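Local atomic coordinates of probable DNA endonuclease SmrA (Escherichia coli, PDB entry 3QD7), a protein that binds DNA and has DNA endonuclease activity, the crystallised piece holding the Smr domain of a stand-alone small MutS-related protein. Residues Q55-Q69 and I95-F107. Sequence-based numbering, arbitrary orientation.
Sequences QPVEECRKMVFSFIQ and IVRSYVARWLTEF
Trp103 drives its indole into a hole formed by Val57, Cys60, Arg61 and Val64, a knobs-into-holes joint between two helices of the alpha/beta Smr domain. Helices 57-73 and 92-105 run side by side on the sheet, with Val64 resting on strand 49-51 and Val100 on strand 78-82; over 57-69 and 95-105 their axes come within 10.5 Å at 34°. The six-membered ring reaches the backbone itself: Trp103 CH2 is 3.4 Å from Arg61 N. Arg61 then lays its aliphatic stem over one face of the indole, its CG 4.0 Å from the centroid of the six-membered ring of Trp103 in a CH-pi contact, while Tyr99 O lies above the opposite face. Beyond the stem, a bend at chi3 (75°) carries the Arg61 guanidinium into a side-on salt bridge with Glu58, Arg61 NE 2.8 Å from Glu58 OE2 and Arg61 NH2 bonded to Glu58 OE1. The N-terminal stretch ahead of strand 25-27 ties both residues down, Leu10 O accepting from Arg61 NH1 and Thr11 O from Trp103 NE1. With an alanine at Arg61, part of that indole face is likely to lose its cover, Glu58 its charge partner and Leu10 O its donor. At one end of the interface Val57 CG1 packs 3.5 Å from Tyr99 CE2. At the other, Phe107 turns its ring edge to Phe65 CA and a face to Ile68, whose CG2 sits 3.8 Å from the Phe107 ring centroid, only 8° off the normal.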
ATOM      1  N   GLN A  55       8.680   8.133   8.327  1.00 30.80           N
ATOM      2  CA  GLN A  55       7.639   9.160   8.240  1.00 29.26           C
ATOM      3  C   GLN A  55       6.619   8.959   9.331  1.00 25.93           C
ATOM      4  O   GLN A  55       6.114   7.832   9.516  1.00 26.60           O
ATOM      5  CB  GLN A  55       6.937   9.143   6.881  1.00 26.21           C
ATOM      6  CG  GLN A  55       7.865   9.318   5.681  1.00 27.45           C
ATOM      7  CD  GLN A  55       8.370  10.745   5.502  1.00 32.98           C
ATOM      8  OE1 GLN A  55       7.940  11.673   6.195  1.00 30.39           O
ATOM      9  NE2 GLN A  55       9.293  10.923   4.557  1.00 28.64           N
ATOM     10  N   PRO A  56       6.272  10.051  10.039  1.00 25.71           N
ATOM     11  CA  PRO A  56       5.170  10.015  11.016  1.00 28.73           C
ATOM     12  C   PRO A  56       3.853   9.540  10.370  1.00 27.37           C
ATOM     13  O   PRO A  56       3.711   9.596   9.142  1.00 28.39           O
ATOM     14  CB  PRO A  56       5.072  11.468  11.499  1.00 26.71           C
ATOM     15  CG  PRO A  56       5.801  12.294  10.461  1.00 28.32           C
ATOM     16  CD  PRO A  56       6.835  11.406   9.859  1.00 25.38           C
ATOM     17  N   VAL A  57       2.908   9.062  11.176  1.00 24.90           N
ATOM     18  CA  VAL A  57       1.693   8.438  10.639  1.00 26.30           C
ATOM     19  C   VAL A  57       0.833   9.401   9.795  1.00 25.46           C
ATOM     20  O   VAL A  57       0.371   9.022   8.717  1.00 24.81           O
ATOM     21  CB  VAL A  57       0.844   7.730  11.751  1.00 31.68           C
ATOM     22  CG1 VAL A  57      -0.560   7.418  11.260  1.00 30.28           C
ATOM     23  CG2 VAL A  57       1.518   6.451  12.218  1.00 22.04           C
ATOM     24  N   GLU A  58       0.633  10.637  10.263  1.00 35.04           N
ATOM     25  CA  GLU A  58      -0.146  11.644   9.514  1.00 31.53           C
ATOM     26  C   GLU A  58       0.516  12.008   8.192  1.00 27.39           C
ATOM     27  O   GLU A  58      -0.162  12.263   7.201  1.00 27.81           O
ATOM     28  CB  GLU A  58      -0.323  12.922  10.325  1.00 32.25           C
ATOM     29  CG  GLU A  58      -1.695  13.631  10.277  1.00 40.92           C
ATOM     30  CD  GLU A  58      -2.702  13.110   9.253  1.00 47.06           C
ATOM     31  OE1 GLU A  58      -3.017  13.838   8.290  1.00 40.61           O
ATOM     32  OE2 GLU A  58      -3.230  11.991   9.438  1.00 45.11           O
ATOM     33  N   GLU A  59       1.841  12.050   8.175  1.00 25.85           N
ATOM     34  CA  GLU A  59       2.564  12.304   6.916  1.00 26.93           C
ATOM     35  C   GLU A  59       2.398  11.133   5.941  1.00 23.71           C
ATOM     36  O   GLU A  59       2.232  11.352   4.755  1.00 27.15           O
ATOM     37  CB  GLU A  59       4.040  12.615   7.179  1.00 25.82           C
ATOM     38  CG  GLU A  59       4.813  13.144   5.960  1.00 35.93           C
ATOM     39  CD  GLU A  59       4.443  14.605   5.551  1.00 42.51           C
ATOM     40  OE1 GLU A  59       4.732  15.011   4.392  1.00 47.21           O
ATOM     41  OE2 GLU A  59       3.874  15.348   6.383  1.00 41.12           O
ATOM     42  N   CYS A  60       2.444   9.901   6.450  1.00 22.31           N
ATOM     43  CA  CYS A  60       2.171   8.700   5.653  1.00 25.47           C
ATOM     44  C   CYS A  60       0.795   8.767   5.034  1.00 24.43           C
ATOM     45  O   CYS A  60       0.634   8.430   3.874  1.00 25.57           O
ATOM     46  CB  CYS A  60       2.247   7.423   6.513  1.00 23.58           C
ATOM     47  SG  CYS A  60       3.909   6.953   6.990  1.00 27.89           S
ATOM     48  N   ARG A  61      -0.199   9.198   5.812  1.00 23.04           N
ATOM     49  CA  ARG A  61      -1.574   9.295   5.313  1.00 22.35           C
ATOM     50  C   ARG A  61      -1.741  10.301   4.151  1.00 23.00           C
ATOM     51  O   ARG A  61      -2.500  10.057   3.200  1.00 21.07           O
ATOM     52  CB  ARG A  61      -2.537   9.630   6.449  1.00 25.22           C
ATOM     53  CG  ARG A  61      -4.008   9.432   6.091  1.00 23.83           C
ATOM     54  CD  ARG A  61      -4.936   9.836   7.240  1.00 23.74           C
ATOM     55  NE  ARG A  61      -4.972  11.280   7.312  1.00 28.94           N
ATOM     56  CZ  ARG A  61      -5.937  12.025   6.790  1.00 33.06           C
ATOM     57  NH1 ARG A  61      -6.992  11.452   6.215  1.00 27.62           N
ATOM     58  NH2 ARG A  61      -5.851  13.344   6.856  1.00 27.54           N
ATOM     59  N   LYS A  62      -1.022  11.416   4.235  1.00 22.91           N
ATOM     60  CA  LYS A  62      -1.005  12.415   3.158  1.00 23.34           C
ATOM     61  C   LYS A  62      -0.253  11.915   1.908  1.00 20.26           C
ATOM     62  O   LYS A  62      -0.709  12.114   0.792  1.00 21.26           O
ATOM     63  CB  LYS A  62      -0.414  13.746   3.670  1.00 22.91           C
ATOM     64  CG  LYS A  62      -1.174  14.344   4.874  1.00 27.23           C
ATOM     65  CD  LYS A  62      -0.862  15.847   5.124  1.00 33.81           C
ATOM     66  CE  LYS A  62       0.564  16.064   5.591  1.00 38.36           C
ATOM     67  NZ  LYS A  62       0.694  17.292   6.421  1.00 45.23           N
ATOM     68  N   MET A  63       0.884  11.254   2.108  1.00 21.21           N
ATOM     69  CA  MET A  63       1.695  10.722   1.001  1.00 23.52           C
ATOM     70  C   MET A  63       0.997   9.580   0.240  1.00 20.74           C
ATOM     71  O   MET A  63       0.988   9.545  -0.977  1.00 20.50           O
ATOM     72  CB  MET A  63       3.054  10.233   1.538  1.00 23.30           C
ATOM     73  CG  MET A  63       3.943  11.352   2.079  1.00 24.02           C
ATOM     74  SD  MET A  63       5.326  10.722   3.056  1.00 30.45           S
ATOM     75  CE  MET A  63       6.471  10.298   1.747  1.00 20.51           C
ATOM     76  N   VAL A  64       0.401   8.651   0.968  1.00 19.23           N
ATOM     77  CA  VAL A  64      -0.279   7.510   0.337  1.00 22.82           C
ATOM     78  C   VAL A  64      -1.451   8.015  -0.521  1.00 20.74           C
ATOM     79  O   VAL A  64      -1.634   7.606  -1.665  1.00 18.05           O
ATOM     80  CB  VAL A  64      -0.745   6.470   1.441  1.00 22.81           C
ATOM     81  CG1 VAL A  64      -1.710   5.418   0.880  1.00 21.67           C
ATOM     82  CG2 VAL A  64       0.486   5.814   2.112  1.00 14.87           C
ATOM     83  N   PHE A  65      -2.235   8.915   0.054  1.00 24.06           N
ATOM     84  CA  PHE A  65      -3.367   9.480  -0.643  1.00 22.14           C
ATOM     85  C   PHE A  65      -2.903  10.183  -1.902  1.00 25.02           C
ATOM     86  O   PHE A  65      -3.384   9.896  -2.999  1.00 22.92           O
ATOM     87  CB  PHE A  65      -4.112  10.442   0.269  1.00 24.45           C
ATOM     88  CG  PHE A  65      -5.287  11.092  -0.375  1.00 24.18           C
ATOM     89  CD1 PHE A  65      -5.254  12.451  -0.692  1.00 23.04           C
ATOM     90  CD2 PHE A  65      -6.438  10.359  -0.645  1.00 22.06           C
ATOM     91  CE1 PHE A  65      -6.361  13.075  -1.272  1.00 24.81           C
ATOM     92  CE2 PHE A  65      -7.555  10.981  -1.226  1.00 25.25           C
ATOM     93  CZ  PHE A  65      -7.503  12.335  -1.546  1.00 24.09           C
ATOM     94  N   SER A  66      -1.943  11.085  -1.746  1.00 23.92           N
ATOM     95  CA  SER A  66      -1.414  11.836  -2.874  1.00 25.73           C
ATOM     96  C   SER A  66      -0.743  10.924  -3.923  1.00 24.34           C
ATOM     97  O   SER A  66      -0.909  11.109  -5.131  1.00 25.82           O
ATOM     98  CB  SER A  66      -0.425  12.878  -2.335  1.00 28.28           C
ATOM     99  OG  SER A  66       0.024  13.705  -3.384  1.00 43.83           O
ATOM    100  N   PHE A  67       0.018   9.932  -3.453  1.00 18.84           N
ATOM    101  CA  PHE A  67       0.731   9.006  -4.347  1.00 19.28           C
ATOM    102  C   PHE A  67      -0.255   8.154  -5.148  1.00 19.65           C
ATOM    103  O   PHE A  67      -0.121   7.995  -6.360  1.00 18.54           O
ATOM    104  CB  PHE A  67       1.676   8.107  -3.529  1.00 18.95           C
ATOM    105  CG  PHE A  67       2.350   7.024  -4.338  1.00 19.47           C
ATOM    106  CD1 PHE A  67       3.416   7.331  -5.207  1.00 19.20           C
ATOM    107  CD2 PHE A  67       1.938   5.684  -4.209  1.00 16.20           C
ATOM    108  CE1 PHE A  67       4.063   6.313  -5.945  1.00 21.02           C
ATOM    109  CE2 PHE A  67       2.585   4.668  -4.938  1.00 19.56           C
ATOM    110  CZ  PHE A  67       3.646   4.985  -5.810  1.00 16.65           C
ATOM    111  N   ILE A  68      -1.250   7.595  -4.477  1.00 18.27           N
ATOM    112  CA  ILE A  68      -2.222   6.782  -5.208  1.00 17.57           C
ATOM    113  C   ILE A  68      -3.029   7.611  -6.231  1.00 20.00           C
ATOM    114  O   ILE A  68      -3.225   7.177  -7.380  1.00 19.26           O
ATOM    115  CB  ILE A  68      -3.160   6.004  -4.247  1.00 19.34           C
ATOM    116  CG1 ILE A  68      -2.333   5.051  -3.374  1.00 18.42           C
ATOM    117  CG2 ILE A  68      -4.253   5.224  -5.076  1.00 18.81           C
ATOM    118  CD1 ILE A  68      -1.691   3.903  -4.142  1.00 12.56           C
ATOM    119  N   GLN A  69      -3.465   8.807  -5.838  1.00 25.36           N
ATOM    120  CA  GLN A  69      -4.068   9.749  -6.801  1.00 25.14           C
ATOM    121  C   GLN A  69      -3.165  10.013  -8.017  1.00 27.05           C
ATOM    122  O   GLN A  69      -3.643  10.008  -9.148  1.00 28.21           O
ATOM    123  CB  GLN A  69      -4.417  11.092  -6.144  1.00 22.71           C
ATOM    124  CG  GLN A  69      -5.451  11.030  -4.985  1.00 23.29           C
ATOM    125  CD  GLN A  69      -6.837  10.502  -5.391  1.00 27.98           C
ATOM    126  OE1 GLN A  69      -7.606  10.020  -4.543  1.00 28.81           O
ATOM    127  NE2 GLN A  69      -7.166  10.605  -6.661  1.00 26.98           N
ATOM    128  N   ILE A  95       3.033  -0.264  12.651  1.00 25.41           N
ATOM    129  CA  ILE A  95       1.896   0.652  12.747  1.00 21.21           C
ATOM    130  C   ILE A  95       1.620   1.270  11.370  1.00 25.31           C
ATOM    131  O   ILE A  95       0.476   1.284  10.899  1.00 23.40           O
ATOM    132  CB  ILE A  95       2.118   1.769  13.802  1.00 20.68           C
ATOM    133  CG1 ILE A  95       2.235   1.199  15.230  1.00 24.61           C
ATOM    134  CG2 ILE A  95       1.003   2.786  13.742  1.00 30.14           C
ATOM    135  CD1 ILE A  95       1.140   0.228  15.627  1.00 30.09           C
ATOM    136  N   VAL A  96       2.674   1.783  10.738  1.00 21.66           N
ATOM    137  CA  VAL A  96       2.597   2.253   9.364  1.00 19.06           C
ATOM    138  C   VAL A  96       2.042   1.173   8.409  1.00 20.23           C
ATOM    139  O   VAL A  96       1.132   1.460   7.632  1.00 18.07           O
ATOM    140  CB  VAL A  96       3.949   2.794   8.838  1.00 19.69           C
ATOM    141  CG1 VAL A  96       3.852   3.184   7.330  1.00 19.92           C
ATOM    142  CG2 VAL A  96       4.374   4.017   9.642  1.00 21.54           C
ATOM    143  N   ARG A  97       2.603  -0.038   8.477  1.00 20.29           N
ATOM    144  CA  ARG A  97       2.166  -1.169   7.674  1.00 16.87           C
ATOM    145  C   ARG A  97       0.664  -1.417   7.882  1.00 18.48           C
ATOM    146  O   ARG A  97      -0.072  -1.684   6.928  1.00 18.21           O
ATOM    147  CB  ARG A  97       2.968  -2.432   8.049  1.00 19.90           C
ATOM    148  CG  ARG A  97       2.762  -3.613   7.064  1.00 26.54           C
ATOM    149  CD  ARG A  97       3.589  -4.837   7.430  1.00 21.93           C
ATOM    150  NE  ARG A  97       3.117  -5.469   8.661  1.00 18.26           N
ATOM    151  CZ  ARG A  97       2.676  -6.718   8.760  1.00 25.45           C
ATOM    152  NH1 ARG A  97       2.641  -7.531   7.694  1.00 21.41           N
ATOM    153  NH2 ARG A  97       2.262  -7.155   9.946  1.00 19.97           N
ATOM    154  N   SER A  98       0.219  -1.337   9.141  1.00 21.62           N
ATOM    155  CA  SER A  98      -1.197  -1.621   9.474  1.00 21.96           C
ATOM    156  C   SER A  98      -2.142  -0.561   8.923  1.00 21.19           C
ATOM    157  O   SER A  98      -3.215  -0.899   8.414  1.00 23.35           O
ATOM    158  CB  SER A  98      -1.415  -1.814  10.974  1.00 22.29           C
ATOM    159  OG  SER A  98      -0.772  -2.976  11.416  1.00 26.57           O
ATOM    160  N   TYR A  99      -1.720   0.703   8.983  1.00 18.97           N
ATOM    161  CA  TYR A  99      -2.488   1.789   8.380  1.00 17.50           C
ATOM    162  C   TYR A  99      -2.527   1.649   6.881  1.00 22.11           C
ATOM    163  O   TYR A  99      -3.585   1.878   6.268  1.00 23.04           O
ATOM    164  CB  TYR A  99      -1.917   3.155   8.769  1.00 20.88           C
ATOM    165  CG  TYR A  99      -2.527   3.717  10.034  1.00 25.73           C
ATOM    166  CD1 TYR A  99      -3.919   3.913  10.139  1.00 24.88           C
ATOM    167  CD2 TYR A  99      -1.727   4.052  11.133  1.00 27.14           C
ATOM    168  CE1 TYR A  99      -4.487   4.436  11.295  1.00 24.97           C
ATOM    169  CE2 TYR A  99      -2.293   4.574  12.315  1.00 28.09           C
ATOM    170  CZ  TYR A  99      -3.674   4.761  12.375  1.00 27.98           C
ATOM    171  OH  TYR A  99      -4.239   5.260  13.511  1.00 26.66           O
ATOM    172  N   VAL A 100      -1.385   1.280   6.276  1.00 19.66           N
ATOM    173  CA  VAL A 100      -1.340   1.139   4.808  1.00 15.92           C
ATOM    174  C   VAL A 100      -2.307   0.017   4.380  1.00 21.24           C
ATOM    175  O   VAL A 100      -3.037   0.144   3.393  1.00 18.70           O
ATOM    176  CB  VAL A 100       0.111   0.887   4.268  1.00 21.92           C
ATOM    177  CG1 VAL A 100       0.074   0.437   2.796  1.00 21.51           C
ATOM    178  CG2 VAL A 100       1.025   2.146   4.434  1.00 14.67           C
ATOM    179  N   ALA A 101      -2.341  -1.068   5.150  1.00 23.56           N
ATOM    180  CA  ALA A 101      -3.291  -2.155   4.884  1.00 25.59           C
ATOM    181  C   ALA A 101      -4.748  -1.675   4.809  1.00 25.06           C
ATOM    182  O   ALA A 101      -5.493  -2.088   3.935  1.00 23.50           O
ATOM    183  CB  ALA A 101      -3.156  -3.250   5.932  1.00 23.29           C
ATOM    184  N   ARG A 102      -5.152  -0.820   5.746  1.00 20.41           N
ATOM    185  CA  ARG A 102      -6.501  -0.288   5.749  1.00 17.86           C
ATOM    186  C   ARG A 102      -6.693   0.728   4.631  1.00 20.44           C
ATOM    187  O   ARG A 102      -7.683   0.670   3.908  1.00 21.34           O
ATOM    188  CB  ARG A 102      -6.779   0.398   7.087  1.00 22.08           C
ATOM    189  CG  ARG A 102      -7.993   1.304   7.057  1.00 24.61           C
ATOM    190  CD  ARG A 102      -8.012   2.195   8.253  1.00 35.19           C
ATOM    191  NE  ARG A 102      -8.455   1.458   9.433  1.00 39.52           N
ATOM    192  CZ  ARG A 102      -8.828   2.030  10.567  1.00 38.13           C
ATOM    193  NH1 ARG A 102      -8.808   3.358  10.675  1.00 35.41           N
ATOM    194  NH2 ARG A 102      -9.224   1.274  11.583  1.00 34.60           N
ATOM    195  N   TRP A 103      -5.764   1.677   4.507  1.00 18.13           N
ATOM    196  CA  TRP A 103      -5.924   2.774   3.532  1.00 19.89           C
ATOM    197  C   TRP A 103      -6.104   2.295   2.101  1.00 21.91           C
ATOM    198  O   TRP A 103      -6.894   2.871   1.348  1.00 15.10           O
ATOM    199  CB  TRP A 103      -4.750   3.747   3.614  1.00 16.77           C
ATOM    200  CG  TRP A 103      -4.642   4.443   4.938  1.00 17.53           C
ATOM    201  CD1 TRP A 103      -5.637   4.651   5.853  1.00 18.60           C
ATOM    202  CD2 TRP A 103      -3.464   5.042   5.486  1.00 19.67           C
ATOM    203  NE1 TRP A 103      -5.145   5.339   6.945  1.00 23.80           N
ATOM    204  CE2 TRP A 103      -3.814   5.596   6.738  1.00 22.78           C
ATOM    205  CE3 TRP A 103      -2.164   5.192   5.028  1.00 15.88           C
ATOM    206  CZ2 TRP A 103      -2.893   6.272   7.540  1.00 23.16           C
ATOM    207  CZ3 TRP A 103      -1.253   5.863   5.816  1.00 20.17           C
ATOM    208  CH2 TRP A 103      -1.616   6.384   7.070  1.00 19.60           C
ATOM    209  N   LEU A 104      -5.386   1.225   1.730  1.00 17.80           N
ATOM    210  CA  LEU A 104      -5.462   0.741   0.366  1.00 16.31           C
ATOM    211  C   LEU A 104      -6.836   0.187   0.056  1.00 22.24           C
ATOM    212  O   LEU A 104      -7.304   0.346  -1.064  1.00 22.88           O
ATOM    213  CB  LEU A 104      -4.371  -0.284   0.043  1.00 14.12           C
ATOM    214  CG  LEU A 104      -2.939   0.230   0.063  1.00 20.16           C
ATOM    215  CD1 LEU A 104      -1.916  -0.917  -0.081  1.00 19.92           C
ATOM    216  CD2 LEU A 104      -2.721   1.317  -0.987  1.00 20.09           C
ATOM    217  N   THR A 105      -7.497  -0.443   1.041  1.00 21.69           N
ATOM    218  CA  THR A 105      -8.848  -0.985   0.808  1.00 22.58           C
ATOM    219  C   THR A 105      -9.893   0.135   0.628  1.00 25.36           C
ATOM    220  O   THR A 105     -10.988  -0.111   0.108  1.00 27.86           O
ATOM    221  CB  THR A 105      -9.330  -1.926   1.923  1.00 21.79           C
ATOM    222  OG1 THR A 105      -9.571  -1.163   3.109  1.00 22.13           O
ATOM    223  CG2 THR A 105      -8.301  -3.042   2.228  1.00 21.52           C
ATOM    224  N   GLU A 106      -9.552   1.354   1.045  1.00 22.21           N
ATOM    225  CA  GLU A 106     -10.487   2.499   0.961  1.00 25.59           C
ATOM    226  C   GLU A 106     -10.558   3.190  -0.416  1.00 28.03           C
ATOM    227  O   GLU A 106     -11.479   3.992  -0.687  1.00 26.52           O
ATOM    228  CB  GLU A 106     -10.167   3.503   2.067  1.00 24.73           C
ATOM    229  CG  GLU A 106     -10.563   2.951   3.401  1.00 24.33           C
ATOM    230  CD  GLU A 106     -10.149   3.806   4.566  1.00 29.42           C
ATOM    231  OE1 GLU A 106      -9.179   4.552   4.466  1.00 33.30           O
ATOM    232  OE2 GLU A 106     -10.777   3.695   5.625  1.00 40.07           O
ATOM    233  N   PHE A 107      -9.584   2.888  -1.274  1.00 24.32           N
ATOM    234  CA  PHE A 107      -9.621   3.308  -2.652  1.00 22.52           C
ATOM    235  C   PHE A 107     -10.465   2.339  -3.479  1.00 23.17           C
ATOM    236  O   PHE A 107     -10.193   1.128  -3.544  1.00 18.14           O
ATOM    237  CB  PHE A 107      -8.199   3.380  -3.230  1.00 22.46           C
ATOM    238  CG  PHE A 107      -7.355   4.492  -2.647  1.00 21.01           C
ATOM    239  CD1 PHE A 107      -7.488   5.804  -3.104  1.00 19.75           C
ATOM    240  CD2 PHE A 107      -6.407   4.222  -1.659  1.00 19.18           C
ATOM    241  CE1 PHE A 107      -6.721   6.832  -2.580  1.00 14.91           C
ATOM    242  CE2 PHE A 107      -5.619   5.252  -1.130  1.00 17.71           C
ATOM    243  CZ  PHE A 107      -5.770   6.557  -1.593  1.00 16.39           C
TER